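Local coordinates for protein Bd0816 (Bdellovibrio bacteriovorus HD100, PDB 5CER) that is probably a serine-type D-Ala-D-Ala carboxypeptidase of the peptidase S13 family, an enzyme class that trims peptides of the bacterial cell wall, at residues T162-F167 with E386-P391. The protein carries 2 engineered substitutions. Residues are numbered along the deposited sequence; the frame is centred on the assembly and turned at random.
Sequences TKAKVF and EILALP
A Schellman motif closes the helix 151-163 here, and the methylenes of Lys163, the last helical residue, and the methyl of Ala164 just after it receive two leucines, Leu388 and Leu390, from the loop 386-391. Lys165 takes the positive phi (59°) that the motif requires; its N bonds to Thr162 O at 3.1 Å, while Val166 N reaches back to Ala161 O. The turn presents the methyl of Ala164 to the loop, and one branch of Leu390 meets it: Ala164 CB lies 3.5 Å from Leu390 CD1. Leu388 comes in beside it through its CD2 methyl, a looser 4.4 Å from Ala164 CB. Leu388 CD2 also rests against the aliphatic part of Lys163, 4.1 Å from Lys163 CB and 4.0 Å from Lys163 CD. With CG anti to the backbone N (chi1 -160°), the lysine chain runs out past the leucine, its methylenes crossing the leucine branch at a slant, and bends only at its last torsion. Its NZ stays 7.0 Å from Glu386 OE1, too far for a salt bridge. The side chains that meet do so through carbon alone, and the patch is small, grading from exposed Lys163 to buried Leu390. Leu390 also touches Leu157 and Arg160, earlier on helix 151-163, and Leu388 shares the contact with Arg160. Beyond them, Ala389 packs on helix 203-213, whereas Val166 and Pro391 both reach helix 81-93, at Phe86 and Asn82.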
loop_
_atom_site.group_PDB
_atom_site.type_symbol
_atom_site.label_atom_id
_atom_site.label_comp_id
_atom_site.label_asym_id
_atom_site.label_seq_id
_atom_site.Cartn_x
_atom_site.Cartn_y
_atom_site.Cartn_z
ATOM N N THR A 162 -17.195 10.677 -10.578
ATOM C CA THR A 162 -17.600 10.971 -11.955
ATOM C C THR A 162 -16.899 10.083 -12.961
ATOM O O THR A 162 -17.546 9.585 -13.891
ATOM C CB THR A 162 -17.420 12.470 -12.280
ATOM O OG1 THR A 162 -18.268 13.235 -11.413
ATOM C CG2 THR A 162 -17.811 12.803 -13.734
ATOM N N LYS A 163 -15.603 9.848 -12.805
ATOM C CA LYS A 163 -14.960 8.840 -13.659
ATOM C C LYS A 163 -15.593 7.475 -13.476
ATOM O O LYS A 163 -15.740 6.739 -14.445
ATOM C CB LYS A 163 -13.487 8.687 -13.427
ATOM C CG LYS A 163 -12.749 8.028 -14.576
ATOM C CD LYS A 163 -11.325 7.601 -14.218
ATOM C CE LYS A 163 -10.619 6.996 -15.371
ATOM N NZ LYS A 163 -9.695 8.005 -15.929
ATOM N N ALA A 164 -15.923 7.134 -12.237
ATOM C CA ALA A 164 -16.608 5.866 -11.943
ATOM C C ALA A 164 -18.131 5.846 -12.268
ATOM O O ALA A 164 -18.823 4.886 -11.906
ATOM C CB ALA A 164 -16.393 5.507 -10.498
ATOM N N LYS A 165 -18.640 6.890 -12.944
ATOM C CA LYS A 165 -20.046 6.993 -13.307
ATOM C C LYS A 165 -20.973 6.945 -12.055
ATOM O O LYS A 165 -22.091 6.447 -12.139
ATOM C CB LYS A 165 -20.431 5.897 -14.320
ATOM C CG LYS A 165 -19.700 5.991 -15.659
ATOM C CD LYS A 165 -19.851 4.767 -16.571
ATOM C CE LYS A 165 -19.490 5.031 -18.047
ATOM N NZ LYS A 165 -19.374 6.442 -18.543
ATOM N N VAL A 166 -20.521 7.505 -10.929
ATOM C CA VAL A 166 -21.355 7.675 -9.725
ATOM C C VAL A 166 -21.656 9.140 -9.547
ATOM O O VAL A 166 -20.778 9.973 -9.609
ATOM C CB VAL A 166 -20.674 7.168 -8.441
ATOM C CG1 VAL A 166 -21.557 7.441 -7.229
ATOM C CG2 VAL A 166 -20.335 5.690 -8.545
ATOM N N PHE A 167 -22.940 9.430 -9.350
ATOM C CA PHE A 167 -23.406 10.786 -9.170
ATOM C C PHE A 167 -23.187 11.268 -7.736
ATOM O O PHE A 167 -23.636 10.616 -6.778
ATOM C CB PHE A 167 -24.905 10.909 -9.535
ATOM C CG PHE A 167 -25.446 12.293 -9.321
ATOM C CD1 PHE A 167 -25.933 12.684 -8.062
ATOM C CD2 PHE A 167 -25.459 13.222 -10.361
ATOM C CE1 PHE A 167 -26.429 13.970 -7.862
ATOM C CE2 PHE A 167 -25.949 14.509 -10.159
ATOM C CZ PHE A 167 -26.440 14.883 -8.916
ATOM N N GLU A 386 -7.137 -0.784 -14.936
ATOM C CA GLU A 386 -6.985 -0.274 -13.617
ATOM C C GLU A 386 -8.354 -0.144 -12.980
ATOM O O GLU A 386 -9.201 0.545 -13.501
ATOM C CB GLU A 386 -6.238 1.061 -13.652
ATOM C CG GLU A 386 -6.105 1.755 -12.300
ATOM C CD GLU A 386 -5.124 2.909 -12.307
ATOM O OE1 GLU A 386 -4.965 3.575 -13.341
ATOM O OE2 GLU A 386 -4.447 3.122 -11.288
ATOM N N ILE A 387 -8.545 -0.823 -11.855
ATOM C CA ILE A 387 -9.750 -0.662 -11.033
ATOM C C ILE A 387 -9.626 0.640 -10.248
ATOM O O ILE A 387 -8.629 0.888 -9.604
ATOM C CB ILE A 387 -9.917 -1.847 -10.054
ATOM C CG1 ILE A 387 -10.171 -3.148 -10.823
ATOM C CG2 ILE A 387 -11.027 -1.575 -9.046
ATOM C CD1 ILE A 387 -9.787 -4.408 -10.065
ATOM N N LEU A 388 -10.649 1.471 -10.335
ATOM C CA LEU A 388 -10.697 2.677 -9.555
ATOM C C LEU A 388 -11.472 2.245 -8.288
ATOM O O LEU A 388 -12.666 2.011 -8.341
ATOM C CB LEU A 388 -11.367 3.795 -10.333
ATOM C CG LEU A 388 -11.557 5.147 -9.571
ATOM C CD1 LEU A 388 -10.320 5.623 -8.801
ATOM C CD2 LEU A 388 -12.085 6.260 -10.490
ATOM N N ALA A 389 -10.746 2.096 -7.178
ATOM C CA ALA A 389 -11.272 1.443 -5.998
ATOM C C ALA A 389 -11.907 2.413 -4.962
ATOM O O ALA A 389 -11.340 2.761 -3.931
ATOM C CB ALA A 389 -10.193 0.599 -5.363
ATOM N N LEU A 390 -13.124 2.821 -5.262
ATOM C CA LEU A 390 -13.908 3.686 -4.365
ATOM C C LEU A 390 -14.691 2.845 -3.360
ATOM O O LEU A 390 -15.043 1.715 -3.659
ATOM C CB LEU A 390 -14.859 4.557 -5.173
ATOM C CG LEU A 390 -14.153 5.533 -6.128
ATOM C CD1 LEU A 390 -14.997 5.987 -7.332
ATOM C CD2 LEU A 390 -13.774 6.727 -5.272
ATOM N N PRO A 391 -14.993 3.419 -2.203
ATOM C CA PRO A 391 -15.769 2.711 -1.221
ATOM C C PRO A 391 -17.267 2.665 -1.502
ATOM O O PRO A 391 -18.023 2.115 -0.688
ATOM C CB PRO A 391 -15.471 3.469 0.064
ATOM C CG PRO A 391 -15.205 4.858 -0.378
ATOM C CD PRO A 391 -14.605 4.762 -1.735
#